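Local coordinates for protein guanine nucleotide exchange factor SRM1 (Saccharomyces cerevisiae, PDB 3OF7) that acts as a guanine nucleotide exchange factor, promoting replacement of GDP by GTP on GSP1 and GSP2, and binds chromatin, at residues V169-T174 / L182-D187. Residues are numbered along the deposited sequence; the frame is centred on the assembly and turned at random. Where two conformers were deposited one is given.
Sequences VYAWGT and LGFYQD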
loop_
_atom_site.group_PDB
_atom_site.type_symbol
_atom_site.label_atom_id
_atom_site.label_comp_id
_atom_site.label_asym_id
_atom_site.label_seq_id
_atom_site.Cartn_x
_atom_site.Cartn_y
_atom_site.Cartn_z
ATOM N N VAL A 169 6.926 17.690 3.557
ATOM C CA VAL A 169 5.757 16.852 3.317
ATOM C C VAL A 169 4.572 17.721 2.901
ATOM O O VAL A 169 4.202 18.655 3.611
ATOM C CB VAL A 169 5.402 16.022 4.588
ATOM C CG1 VAL A 169 4.076 15.286 4.414
ATOM C CG2 VAL A 169 6.511 15.034 4.906
ATOM N N TYR A 170 3.992 17.421 1.742
ATOM C CA TYR A 170 2.734 18.041 1.325
ATOM C C TYR A 170 1.608 17.024 1.461
ATOM O O TYR A 170 1.778 15.853 1.127
ATOM C CB TYR A 170 2.814 18.602 -0.106
ATOM C CG TYR A 170 3.408 19.997 -0.148
ATOM C CD1 TYR A 170 4.738 20.218 0.215
ATOM C CD2 TYR A 170 2.632 21.098 -0.519
ATOM C CE1 TYR A 170 5.286 21.492 0.207
ATOM C CE2 TYR A 170 3.173 22.382 -0.538
ATOM C CZ TYR A 170 4.501 22.568 -0.173
ATOM O OH TYR A 170 5.039 23.835 -0.187
ATOM N N ALA A 171 0.475 17.479 1.977
ATOM C CA ALA A 171 -0.654 16.598 2.255
ATOM C C ALA A 171 -1.957 17.261 1.847
ATOM O O ALA A 171 -2.042 18.496 1.785
ATOM C CB ALA A 171 -0.676 16.205 3.721
ATOM N N TRP A 172 -2.954 16.433 1.525
ATOM C CA TRP A 172 -4.296 16.903 1.163
ATOM C C TRP A 172 -5.349 15.802 1.343
ATOM O O TRP A 172 -5.009 14.628 1.536
ATOM C CB TRP A 172 -4.336 17.510 -0.258
ATOM C CG TRP A 172 -3.912 16.610 -1.415
ATOM C CD1 TRP A 172 -4.742 15.991 -2.311
ATOM C CD2 TRP A 172 -2.571 16.267 -1.812
ATOM N NE1 TRP A 172 -4.007 15.276 -3.235
ATOM C CE2 TRP A 172 -2.673 15.427 -2.950
ATOM C CE3 TRP A 172 -1.295 16.579 -1.315
ATOM C CZ2 TRP A 172 -1.550 14.899 -3.598
ATOM C CZ3 TRP A 172 -0.170 16.045 -1.957
ATOM C CH2 TRP A 172 -0.311 15.212 -3.089
ATOM N N GLY A 173 -6.619 16.193 1.303
ATOM C CA GLY A 173 -7.733 15.267 1.531
ATOM C C GLY A 173 -8.224 15.394 2.962
ATOM O O GLY A 173 -8.328 16.516 3.487
ATOM N N THR A 174 -8.519 14.259 3.598
ATOM C CA THR A 174 -9.005 14.249 4.982
ATOM C C THR A 174 -8.827 12.870 5.603
ATOM O O THR A 174 -8.466 11.918 4.902
ATOM C CB THR A 174 -10.500 14.685 5.079
ATOM O OG1 THR A 174 -10.816 15.037 6.434
ATOM C CG2 THR A 174 -11.448 13.561 4.623
ATOM N N LEU A 182 -13.431 12.768 10.328
ATOM C CA LEU A 182 -12.742 13.260 11.521
ATOM C C LEU A 182 -12.237 14.670 11.219
ATOM O O LEU A 182 -12.641 15.634 11.877
ATOM C CB LEU A 182 -11.590 12.339 11.952
ATOM C CG LEU A 182 -10.763 12.724 13.191
ATOM C CD1 LEU A 182 -11.671 13.071 14.386
ATOM C CD2 LEU A 182 -9.767 11.628 13.579
ATOM N N GLY A 183 -11.392 14.782 10.193
ATOM C CA GLY A 183 -10.811 16.069 9.798
ATOM C C GLY A 183 -9.434 15.869 9.196
ATOM O O GLY A 183 -8.978 14.731 9.011
ATOM N N PHE A 184 -8.759 16.971 8.906
ATOM C CA PHE A 184 -7.459 16.904 8.254
ATOM C C PHE A 184 -6.339 17.347 9.194
ATOM O O PHE A 184 -5.425 16.570 9.486
ATOM C CB PHE A 184 -7.480 17.722 6.957
ATOM C CG PHE A 184 -6.144 17.803 6.253
ATOM C CD1 PHE A 184 -5.655 16.718 5.524
ATOM C CD2 PHE A 184 -5.389 18.981 6.299
ATOM C CE1 PHE A 184 -4.417 16.797 4.858
ATOM C CE2 PHE A 184 -4.159 19.071 5.645
ATOM C CZ PHE A 184 -3.669 17.978 4.919
ATOM N N TYR A 185 -6.405 18.589 9.671
ATOM C CA TYR A 185 -5.348 19.095 10.554
ATOM C C TYR A 185 -5.925 19.795 11.788
ATOM O O TYR A 185 -6.616 20.800 11.667
ATOM C CB TYR A 185 -4.410 20.032 9.789
ATOM C CG TYR A 185 -3.092 20.280 10.488
ATOM C CD1 TYR A 185 -2.908 21.419 11.277
ATOM C CD2 TYR A 185 -2.027 19.388 10.357
ATOM C CE1 TYR A 185 -1.704 21.661 11.923
ATOM C CE2 TYR A 185 -0.803 19.626 10.997
ATOM C CZ TYR A 185 -0.657 20.772 11.780
ATOM O OH TYR A 185 0.531 21.032 12.425
ATOM N N GLN A 186 -5.645 19.229 12.957
ATOM C CA GLN A 186 -6.162 19.718 14.229
ATOM C C GLN A 186 -7.644 20.103 14.110
ATOM O O GLN A 186 -8.433 19.348 13.528
ATOM C CB GLN A 186 -5.273 20.863 14.753
ATOM C CG GLN A 186 -3.833 20.410 14.983
ATOM C CD GLN A 186 -2.888 21.531 15.382
ATOM O OE1 GLN A 186 -3.095 22.697 15.039
ATOM N NE2 GLN A 186 -1.829 21.174 16.097
ATOM N N ASP A 187 -8.013 21.257 14.661
ATOM C CA ASP A 187 -9.379 21.764 14.516
ATOM C C ASP A 187 -9.379 22.928 13.526
ATOM O O ASP A 187 -10.291 23.765 13.515
ATOM C CB ASP A 187 -9.949 22.187 15.878
ATOM C CG ASP A 187 -11.453 22.011 15.966
ATOM O OD1 ASP A 187 -12.110 21.827 14.918
#
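Thr174 and Phe184 bring the two backbones closest, 4.5 Å between their CA atoms, where the antiparallel hairpin of strands 169-177 and 180-183 opens in the third RCC1 repeat of the beta-propeller. Beyond this point the chain after Gly183 leaves the strand, and the Phe184 side chain spans the distance between the diverging backbones. With CG anti to the backbone N (chi1 176°), its ring reaches back along segment 169-174, lying obliquely against the backbone. CD1 lies 3.4 Å from Gly173 O, CE1 packs by the Trp172 backbone, and CZ meets Ala171 CB at 3.7 Å; Thr174 CA sits at the ring edge. Trp228, edge-to-face, and Trp196, its plane at about 70° to the ring, add aromatic packing around Phe184. Cutting Phe184 back to an alanine is likely to strip Ala171 CB of its apolar contact on this side and open a gap between strand 169-177 and these tryptophans. The backbone angles of Gly173 and Gly183 would drive any CB into the carbonyl oxygen of the residue before. Thr174 spends its hydroxyl on a hydrogen bond to Lys190 O, while the same OG1 comes within 3.2 Å of Gly183 O.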